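Local coordinates for putative glucoamylase (Bacteroides uniformis, PDB 4GL3), which probably hydrolyses glycosidic bonds of glucans or related carbohydrates, though its substrate is not established, at residues 65-70 and 389-395; 118-124 and 176-182; 249-253 and 331-335. All coordinates share one frame; numbering follows the deposited sequence.

Contact 1: 65-70 and 389-395; sequences IVGIER and ENYRTGL
Arg70 and Glu389 form a bidentate salt bridge: NE and NH2 of the arginine meet the carboxylate side-on. Arg70 NE reaches Glu389 OE1 at 3.0 Å, on the syn side but tilted from both planes, and Arg70 NH2 gives Glu389 OE2 a bond of 3.1 Å to its syn lone pair. The anti lone pair of Glu389 OE2 takes the hydroxyl of Thr393, with OG1 2.6 Å away, while Glu389 OE1 also accepts from Gln23; the carboxylate is thus held from several sides.

Stacking adds a second arginine. The Arg392 guanidinium lies flat on that of Arg70, centres 3.6 Å apart and planes at 11°. The like charges are probably offset by Glu389 at the edge of the Arg70 guanidinium and by Asp16, in a salt bridge with Arg392, whose NH1 also bonds to Gln23.

Apolar packing accompanies the polar group. With its CG anti to the backbone N (chi1 -179°), Leu395 sends CD2 to Glu69 CG at 3.7 Å and to Ile65 CG2 at 4.0 Å, while Val66 lies against the aliphatic part of Glu389. Helices 54-69 and 378-393 are joined here near their C-terminal ends, consistent with the helical-hairpin architecture of six-hairpin glycosidases.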
loop_
_atom_site.group_PDB
_atom_site.type_symbol
_atom_site.label_atom_id
_atom_site.label_comp_id
_atom_site.label_asym_id
_atom_site.label_seq_id
_atom_site.Cartn_x
_atom_site.Cartn_y
_atom_site.Cartn_z
ATOM N N ILE A 65 5.703 12.355 -4.949
ATOM C CA ILE A 65 5.253 13.548 -4.222
ATOM C C ILE A 65 6.119 13.774 -2.961
ATOM O O ILE A 65 6.575 14.908 -2.716
ATOM C CB ILE A 65 3.759 13.480 -3.839
ATOM C CG1 ILE A 65 2.882 13.279 -5.110
ATOM C CG2 ILE A 65 3.349 14.757 -3.086
ATOM C CD1 ILE A 65 1.473 12.756 -4.788
ATOM N N VAL A 66 6.398 12.694 -2.219
ATOM C CA VAL A 66 7.292 12.746 -1.046
ATOM C C VAL A 66 8.670 13.278 -1.455
ATOM O O VAL A 66 9.221 14.197 -0.847
ATOM C CB VAL A 66 7.406 11.364 -0.355
ATOM C CG1 VAL A 66 8.460 11.357 0.766
ATOM C CG2 VAL A 66 6.041 10.917 0.202
ATOM N N GLY A 67 9.184 12.740 -2.549
ATOM C CA GLY A 67 10.506 13.140 -3.073
ATOM C C GLY A 67 10.626 14.598 -3.483
ATOM O O GLY A 67 11.677 15.215 -3.267
ATOM N N ILE A 68 9.561 15.157 -4.061
ATOM C CA ILE A 68 9.557 16.577 -4.385
ATOM C C ILE A 68 9.637 17.400 -3.096
ATOM O O ILE A 68 10.458 18.300 -2.985
ATOM C CB ILE A 68 8.301 17.035 -5.159
ATOM C CG1 ILE A 68 8.237 16.388 -6.552
ATOM C CG2 ILE A 68 8.310 18.550 -5.286
ATOM C CD1 ILE A 68 6.869 16.483 -7.224
ATOM N N GLU A 69 8.767 17.082 -2.146
ATOM C CA GLU A 69 8.697 17.800 -0.872
ATOM C C GLU A 69 9.966 17.646 -0.041
ATOM O O GLU A 69 10.302 18.554 0.685
ATOM C CB GLU A 69 7.462 17.345 -0.075
ATOM C CG GLU A 69 6.177 17.855 -0.706
ATOM C CD GLU A 69 6.083 19.376 -0.696
ATOM O OE1 GLU A 69 6.294 19.977 0.380
ATOM O OE2 GLU A 69 5.809 19.969 -1.751
ATOM N N ARG A 70 10.653 16.502 -0.142
ATOM C CA ARG A 70 11.923 16.292 0.561
ATOM C C ARG A 70 13.130 16.815 -0.209
ATOM O O ARG A 70 14.249 16.780 0.302
ATOM C CB ARG A 70 12.138 14.817 0.900
ATOM C CG ARG A 70 11.275 14.321 2.059
ATOM C CD ARG A 70 11.801 14.801 3.399
ATOM N NE ARG A 70 10.686 14.829 4.364
ATOM C CZ ARG A 70 10.733 15.394 5.565
ATOM N NH1 ARG A 70 11.858 15.949 5.999
ATOM N NH2 ARG A 70 9.653 15.413 6.330
ATOM N N GLU A 389 6.750 9.496 5.709
ATOM C CA GLU A 389 6.364 10.889 5.502
ATOM C C GLU A 389 5.043 11.262 6.228
ATOM O O GLU A 389 4.928 12.366 6.780
ATOM C CB GLU A 389 6.224 11.235 4.006
ATOM C CG GLU A 389 6.096 12.719 3.747
ATOM C CD GLU A 389 7.293 13.488 4.288
ATOM O OE1 GLU A 389 8.416 12.953 4.123
ATOM O OE2 GLU A 389 7.104 14.597 4.851
ATOM N N ASN A 390 4.040 10.386 6.160
ATOM C CA ASN A 390 2.817 10.619 6.900
ATOM C C ASN A 390 3.074 10.853 8.396
ATOM O O ASN A 390 2.497 11.766 8.983
ATOM C CB ASN A 390 1.811 9.487 6.705
ATOM C CG ASN A 390 1.055 9.607 5.398
ATOM O OD1 ASN A 390 0.886 10.729 4.895
ATOM N ND2 ASN A 390 0.585 8.451 4.835
ATOM N N TYR A 391 3.937 10.040 8.996
ATOM C CA TYR A 391 4.372 10.296 10.390
ATOM C C TYR A 391 5.010 11.663 10.537
ATOM O O TYR A 391 4.722 12.361 11.488
ATOM C CB TYR A 391 5.364 9.232 10.857
ATOM C CG TYR A 391 6.098 9.573 12.132
ATOM C CD1 TYR A 391 5.405 9.712 13.332
ATOM C CD2 TYR A 391 7.473 9.790 12.137
ATOM C CE1 TYR A 391 6.053 10.015 14.508
ATOM C CE2 TYR A 391 8.137 10.090 13.326
ATOM C CZ TYR A 391 7.397 10.201 14.490
ATOM O OH TYR A 391 8.000 10.514 15.652
ATOM N N ARG A 392 5.903 12.057 9.636
ATOM C CA ARG A 392 6.621 13.323 9.852
ATOM C C ARG A 392 5.796 14.599 9.547
ATOM O O ARG A 392 5.978 15.574 10.189
ATOM C CB ARG A 392 7.918 13.356 9.023
ATOM C CG ARG A 392 8.886 12.190 9.255
ATOM C CD ARG A 392 10.055 12.225 8.273
ATOM N NE ARG A 392 11.086 13.141 8.736
ATOM C CZ ARG A 392 12.266 13.317 8.141
ATOM N NH1 ARG A 392 12.581 12.691 6.981
ATOM N NH2 ARG A 392 13.130 14.135 8.698
ATOM N N THR A 393 4.946 14.596 8.519
ATOM C CA THR A 393 4.207 15.797 8.108
ATOM C C THR A 393 2.720 15.540 7.716
ATOM O O THR A 393 2.000 16.476 7.423
ATOM C CB THR A 393 4.867 16.435 6.857
ATOM O OG1 THR A 393 4.826 15.494 5.766
ATOM C CG2 THR A 393 6.331 16.912 7.136
ATOM N N GLY A 394 2.274 14.288 7.680
ATOM C CA GLY A 394 0.931 13.963 7.205
ATOM C C GLY A 394 0.683 14.311 5.733
ATOM O O GLY A 394 -0.467 14.386 5.318
ATOM N N LEU A 395 1.759 14.483 4.948
ATOM C CA LEU A 395 1.711 14.940 3.566
ATOM C C LEU A 395 0.689 14.213 2.695
ATOM O O LEU A 395 -0.174 14.877 2.091
ATOM C CB LEU A 395 3.086 14.802 2.884
ATOM C CG LEU A 395 3.146 15.285 1.427
ATOM C CD1 LEU A 395 2.920 16.820 1.333
ATOM C CD2 LEU A 395 4.495 14.926 0.791
#

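Contact 2: 118-124 and 176-182; sequences KDDGADI and WHWSPNN
Asp123 and Trp176 run alongside each other in one direction, the carboxylate plane turned 71° from the indole. Both have CG anti to the backbone N (chi1 -165° in Trp176), which carries indole NE1 to the carboxylate; its bond to Asp123 OD2 is weak, at 3.2 Å. Asp123 OD1 is bound more firmly by the backbone N of Glu126, as N-cap of helix 124-140.

His177 projects on the same sheet face as Asp123. Its ring stands nearly upright to the Asp119 carboxylate, with planes 77° apart and His177 CD2 3.4 Å from Asp119 OD1; the imidazole NE2 bonds to a bound glycerol, probably from the crystallisation liquor. On the other face Ala122 pairs with Trp178 in a short antiparallel ladder whose two backbone bonds are weak. A straighter bond follows, from Ile124 N to Trp176 O at 2.9 Å.

Past the ladder, Asp120 meets Asn182 roughly perpendicularly and accepts a weak bond from its ND2. Ser179 OG accepts from the backbone N of Asn181 (2.9 Å) and of Asn182 (3.0 Å), an ST turn and ST motif; its approach to Asp120 OD1 is very short and therefore doubtful. If that approach is real, the hydroxyl would link the acidic side chain to the turn, while the glycerol at His177 may mark a polar pocket bordering the ladder.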
loop_
_atom_site.group_PDB
_atom_site.type_symbol
_atom_site.label_atom_id
_atom_site.label_comp_id
_atom_site.label_asym_id
_atom_site.label_seq_id
_atom_site.Cartn_x
_atom_site.Cartn_y
_atom_site.Cartn_z
ATOM N N LYS A 118 -6.007 -17.712 -15.001
ATOM C CA LYS A 118 -7.295 -17.084 -15.193
ATOM C C LYS A 118 -7.327 -15.607 -14.737
ATOM O O LYS A 118 -8.363 -14.961 -14.830
ATOM C CB LYS A 118 -8.343 -17.882 -14.456
ATOM C CG LYS A 118 -8.516 -19.326 -14.947
ATOM C CD LYS A 118 -9.864 -19.890 -14.559
ATOM C CE LYS A 118 -10.024 -21.335 -15.036
ATOM N NZ LYS A 118 -11.304 -21.956 -14.607
ATOM N N ASP A 119 -6.196 -15.093 -14.211
ATOM C CA ASP A 119 -6.073 -13.680 -13.752
ATOM C C ASP A 119 -5.294 -12.888 -14.797
ATOM O O ASP A 119 -4.094 -12.601 -14.648
ATOM C CB ASP A 119 -5.366 -13.628 -12.393
ATOM C CG ASP A 119 -5.278 -12.218 -11.786
ATOM O OD1 ASP A 119 -5.787 -11.217 -12.371
ATOM O OD2 ASP A 119 -4.714 -12.170 -10.654
ATOM N N ASP A 120 -5.993 -12.528 -15.856
ATOM C CA ASP A 120 -5.387 -11.897 -17.025
ATOM C C ASP A 120 -6.161 -10.707 -17.515
ATOM O O ASP A 120 -6.081 -10.347 -18.702
ATOM C CB ASP A 120 -5.282 -12.945 -18.164
ATOM C CG ASP A 120 -6.678 -13.453 -18.655
ATOM O OD1 ASP A 120 -7.705 -13.142 -17.991
ATOM O OD2 ASP A 120 -6.696 -14.132 -19.716
ATOM N N GLY A 121 -6.968 -10.135 -16.631
ATOM C CA GLY A 121 -7.730 -8.937 -16.914
ATOM C C GLY A 121 -7.570 -7.905 -15.816
ATOM O O GLY A 121 -6.491 -7.720 -15.295
ATOM N N ALA A 122 -8.678 -7.263 -15.463
ATOM C CA ALA A 122 -8.718 -6.278 -14.409
ATOM C C ALA A 122 -8.382 -6.919 -13.044
ATOM O O ALA A 122 -8.797 -8.057 -12.738
ATOM C CB ALA A 122 -10.095 -5.587 -14.335
ATOM N N ASP A 123 -7.614 -6.150 -12.266
ATOM C CA ASP A 123 -7.418 -6.366 -10.817
ATOM C C ASP A 123 -7.791 -5.070 -10.131
ATOM O O ASP A 123 -7.072 -4.019 -10.256
ATOM C CB ASP A 123 -5.974 -6.764 -10.517
ATOM C CG ASP A 123 -5.723 -7.017 -9.045
ATOM O OD1 ASP A 123 -6.300 -6.272 -8.195
ATOM O OD2 ASP A 123 -5.023 -8.001 -8.746
ATOM N N ILE A 124 -8.951 -5.047 -9.474
ATOM C CA ILE A 124 -9.418 -3.770 -8.971
ATOM C C ILE A 124 -8.782 -3.345 -7.659
ATOM O O ILE A 124 -8.904 -2.153 -7.281
ATOM C CB ILE A 124 -10.961 -3.626 -8.878
ATOM C CG1 ILE A 124 -11.560 -4.450 -7.740
ATOM C CG2 ILE A 124 -11.600 -3.996 -10.222
ATOM C CD1 ILE A 124 -13.045 -4.071 -7.540
ATOM N N TRP A 176 -12.855 -9.018 -6.933
ATOM C CA TRP A 176 -11.450 -8.626 -7.065
ATOM C C TRP A 176 -11.026 -8.505 -8.555
ATOM O O TRP A 176 -10.288 -7.594 -8.880
ATOM C CB TRP A 176 -10.557 -9.622 -6.314
ATOM C CG TRP A 176 -9.127 -9.233 -6.015
ATOM C CD1 TRP A 176 -8.145 -8.805 -6.902
ATOM C CD2 TRP A 176 -8.504 -9.285 -4.742
ATOM N NE1 TRP A 176 -6.976 -8.586 -6.240
ATOM C CE2 TRP A 176 -7.162 -8.859 -4.911
ATOM C CE3 TRP A 176 -8.940 -9.661 -3.487
ATOM C CZ2 TRP A 176 -6.264 -8.754 -3.844
ATOM C CZ3 TRP A 176 -8.035 -9.583 -2.405
ATOM C CH2 TRP A 176 -6.717 -9.131 -2.601
ATOM N N HIS A 177 -11.516 -9.400 -9.417
ATOM C CA HIS A 177 -11.036 -9.548 -10.774
ATOM C C HIS A 177 -12.212 -9.596 -11.769
ATOM O O HIS A 177 -13.379 -9.902 -11.422
ATOM C CB HIS A 177 -10.249 -10.839 -10.979
ATOM C CG HIS A 177 -9.310 -11.199 -9.871
ATOM N ND1 HIS A 177 -9.713 -11.925 -8.766
ATOM C CD2 HIS A 177 -7.960 -11.035 -9.756
ATOM C CE1 HIS A 177 -8.650 -12.154 -8.002
ATOM N NE2 HIS A 177 -7.579 -11.610 -8.575
ATOM N N TRP A 178 -11.868 -9.288 -13.017
ATOM C CA TRP A 178 -12.691 -9.622 -14.193
ATOM C C TRP A 178 -11.792 -9.766 -15.407
ATOM O O TRP A 178 -10.797 -9.028 -15.562
ATOM C CB TRP A 178 -13.752 -8.563 -14.499
ATOM C CG TRP A 178 -14.548 -8.912 -15.693
ATOM C CD1 TRP A 178 -15.650 -9.726 -15.719
ATOM C CD2 TRP A 178 -14.325 -8.500 -17.066
ATOM N NE1 TRP A 178 -16.104 -9.849 -16.989
ATOM C CE2 TRP A 178 -15.331 -9.092 -17.837
ATOM C CE3 TRP A 178 -13.391 -7.689 -17.690
ATOM C CZ2 TRP A 178 -15.423 -8.920 -19.259
ATOM C CZ3 TRP A 178 -13.465 -7.508 -19.102
ATOM C CH2 TRP A 178 -14.481 -8.159 -19.861
ATOM N N SER A 179 -12.140 -10.733 -16.256
ATOM C CA SER A 179 -11.346 -11.073 -17.421
ATOM C C SER A 179 -12.171 -11.195 -18.700
ATOM O O SER A 179 -13.261 -11.736 -18.680
ATOM C CB SER A 179 -10.642 -12.416 -17.186
ATOM O OG SER A 179 -10.076 -12.897 -18.399
ATOM N N PRO A 180 -11.652 -10.677 -19.820
ATOM C CA PRO A 180 -12.319 -10.872 -21.087
ATOM C C PRO A 180 -12.329 -12.323 -21.524
ATOM O O PRO A 180 -13.197 -12.708 -22.314
ATOM C CB PRO A 180 -11.498 -10.020 -22.063
ATOM C CG PRO A 180 -10.148 -9.883 -21.432
ATOM C CD PRO A 180 -10.416 -9.891 -19.954
ATOM N N ASN A 181 -11.387 -13.115 -21.010
ATOM C CA ASN A 181 -11.229 -14.517 -21.427
ATOM C C ASN A 181 -11.859 -15.513 -20.438
ATOM O O ASN A 181 -12.228 -16.600 -20.810
ATOM C CB ASN A 181 -9.735 -14.880 -21.611
ATOM C CG ASN A 181 -9.051 -14.004 -22.643
ATOM O OD1 ASN A 181 -8.001 -13.422 -22.375
ATOM N ND2 ASN A 181 -9.658 -13.872 -23.767
ATOM N N ASN A 182 -11.973 -15.113 -19.173
ATOM C CA ASN A 182 -12.451 -16.012 -18.110
ATOM C C ASN A 182 -13.608 -15.432 -17.317
ATOM O O ASN A 182 -14.019 -16.006 -16.310
ATOM C CB ASN A 182 -11.257 -16.275 -17.179
ATOM C CG ASN A 182 -10.120 -16.942 -17.909
ATOM O OD1 ASN A 182 -10.254 -18.080 -18.376
ATOM N ND2 ASN A 182 -9.025 -16.251 -18.057
#

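Contact 3: 249-253 and 331-335; sequences LFFTH and SSIPY
Tyr335 and Thr252 join two loops inside a helix-rich fold, probably of the six-hairpin glycosidase kind, one loop running between strand 235-239 and helix 271-288, the other between helices 326-331 and 337-349. Hydrogen bonds make the main links. The phenol OH of Tyr335 donates to the backbone O of Thr252 at 2.7 Å, approaching nearly end-on to the carbonyl, which lies at the ring's edge. A phenylalanine in place of Tyr335 would probably leave the carbonyl of Thr252 without this donor and untie the two loops at that point. A second link joins His253 NE2 to Ser332 OG, 2.9 Å apart; the serine oxygen sits at the edge of the imidazole, near its plane, and the bond is nearly straight at 167°.

Both faces of the imidazole are covered. Ser331 CB rests over one face in a CH-pi contact, 3.5 Å from the ring centre and 11° off the normal, while Leu249 O lies over the opposite face. The hydroxyl of Ser331 bonds instead to Thr327.

Packing adds to this: the Leu249 methyl CD2 lies against Ser332 OG at 3.4 Å, and Met275 of helix 271-288 packs on both Thr252 and Tyr335. Within 249-253 the loop is tightened by Thr252, whose OG1 (chi1 70°) turns back over its own backbone and donates to Leu249 O at 2.9 Å.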
loop_
_atom_site.group_PDB
_atom_site.type_symbol
_atom_site.label_atom_id
_atom_site.label_comp_id
_atom_site.label_asym_id
_atom_site.label_seq_id
_atom_site.Cartn_x
_atom_site.Cartn_y
_atom_site.Cartn_z
ATOM N N LEU A 249 1.082 -7.550 8.785
ATOM C CA LEU A 249 0.991 -6.133 9.230
ATOM C C LEU A 249 0.719 -5.164 8.075
ATOM O O LEU A 249 0.216 -4.066 8.324
ATOM C CB LEU A 249 2.189 -5.705 10.107
ATOM C CG LEU A 249 2.015 -4.439 10.970
ATOM C CD1 LEU A 249 0.715 -4.406 11.810
ATOM C CD2 LEU A 249 3.235 -4.268 11.851
ATOM N N PHE A 250 0.987 -5.561 6.819
ATOM C CA PHE A 250 0.706 -4.647 5.707
ATOM C C PHE A 250 -0.787 -4.300 5.547
ATOM O O PHE A 250 -1.120 -3.355 4.834
ATOM C CB PHE A 250 1.286 -5.135 4.356
ATOM C CG PHE A 250 0.395 -6.140 3.611
ATOM C CD1 PHE A 250 0.459 -7.503 3.921
ATOM C CD2 PHE A 250 -0.487 -5.724 2.623
ATOM C CE1 PHE A 250 -0.317 -8.446 3.226
ATOM C CE2 PHE A 250 -1.261 -6.669 1.909
ATOM C CZ PHE A 250 -1.188 -8.014 2.229
ATOM N N PHE A 251 -1.683 -5.068 6.173
ATOM C CA PHE A 251 -3.083 -4.692 6.195
ATOM C C PHE A 251 -3.297 -3.265 6.799
ATOM O O PHE A 251 -4.274 -2.616 6.467
ATOM C CB PHE A 251 -3.934 -5.691 6.997
ATOM C CG PHE A 251 -4.095 -7.089 6.377
ATOM C CD1 PHE A 251 -3.569 -7.428 5.139
ATOM C CD2 PHE A 251 -4.802 -8.074 7.094
ATOM C CE1 PHE A 251 -3.757 -8.702 4.610
ATOM C CE2 PHE A 251 -4.986 -9.337 6.581
ATOM C CZ PHE A 251 -4.491 -9.641 5.317
ATOM N N THR A 252 -2.380 -2.787 7.648
ATOM C CA THR A 252 -2.471 -1.409 8.226
ATOM C C THR A 252 -1.783 -0.354 7.359
ATOM O O THR A 252 -1.728 0.816 7.745
ATOM C CB THR A 252 -1.872 -1.358 9.644
ATOM O OG1 THR A 252 -0.439 -1.507 9.560
ATOM C CG2 THR A 252 -2.508 -2.461 10.508
ATOM N N HIS A 253 -1.278 -0.759 6.182
ATOM C CA HIS A 253 -0.521 0.124 5.323
ATOM C C HIS A 253 -1.206 0.460 3.986
ATOM O O HIS A 253 -1.289 1.599 3.630
ATOM C CB HIS A 253 0.882 -0.443 5.005
ATOM C CG HIS A 253 1.665 -0.802 6.209
ATOM N ND1 HIS A 253 2.597 -1.814 6.198
ATOM C CD2 HIS A 253 1.591 -0.353 7.485
ATOM C CE1 HIS A 253 3.090 -1.950 7.423
ATOM N NE2 HIS A 253 2.510 -1.065 8.219
ATOM N N SER A 331 6.859 0.714 8.216
ATOM C CA SER A 331 5.690 1.382 7.671
ATOM C C SER A 331 4.570 1.645 8.697
ATOM O O SER A 331 3.610 2.371 8.401
ATOM C CB SER A 331 5.154 0.629 6.474
ATOM O OG SER A 331 6.152 0.514 5.469
ATOM N N SER A 332 4.710 1.037 9.875
ATOM C CA SER A 332 3.812 1.211 10.988
ATOM C C SER A 332 4.240 2.374 11.903
ATOM O O SER A 332 3.639 2.565 12.969
ATOM C CB SER A 332 3.707 -0.111 11.784
ATOM O OG SER A 332 2.821 -1.024 11.119
ATOM N N ILE A 333 5.263 3.130 11.477
ATOM C CA ILE A 333 5.808 4.280 12.215
ATOM C C ILE A 333 4.751 5.289 12.724
ATOM O O ILE A 333 4.845 5.690 13.865
ATOM C CB ILE A 333 6.998 4.981 11.459
ATOM C CG1 ILE A 333 7.693 6.049 12.352
ATOM C CG2 ILE A 333 6.568 5.522 10.096
ATOM C CD1 ILE A 333 9.136 6.368 11.937
ATOM N N PRO A 334 3.707 5.639 11.936
ATOM C CA PRO A 334 2.803 6.592 12.575
ATOM C C PRO A 334 1.985 5.976 13.680
ATOM O O PRO A 334 1.409 6.678 14.455
ATOM C CB PRO A 334 1.890 7.049 11.465
ATOM C CG PRO A 334 2.028 6.036 10.370
ATOM C CD PRO A 334 3.324 5.329 10.549
ATOM N N TYR A 335 1.941 4.662 13.751
ATOM C CA TYR A 335 1.100 4.003 14.741
ATOM C C TYR A 335 1.839 3.696 16.036
ATOM O O TYR A 335 1.211 3.671 17.073
ATOM C CB TYR A 335 0.520 2.724 14.172
ATOM C CG TYR A 335 -0.105 2.861 12.818
ATOM C CD1 TYR A 335 -0.951 3.918 12.528
ATOM C CD2 TYR A 335 0.099 1.888 11.826
ATOM C CE1 TYR A 335 -1.564 4.031 11.289
ATOM C CE2 TYR A 335 -0.524 1.999 10.580
ATOM C CZ TYR A 335 -1.352 3.071 10.327
ATOM O OH TYR A 335 -2.013 3.168 9.131
#

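In the fold
Along the chain, contact 1 ties two distant regions, with 318 residues between its segments; contacts 2 and 3 both fall within that span, contact 2 closing before contact 3 opens. Contacts 1 and 3 are neighbours, their centres 16 Å apart, and they touch where Tyr391 of helix 378-393 packs on Ile333 and Pro334; that helix also lies against Ser331 and Tyr335. Contact 2, the small antiparallel ladder, lies across the centre of the chain from contact 1, with centres about 34 Å apart, and its nearest atoms are about 7 Å from contact 3. Early and late helices are thus brought together on one side, while buried contact 3 lies closest to the chain's centre.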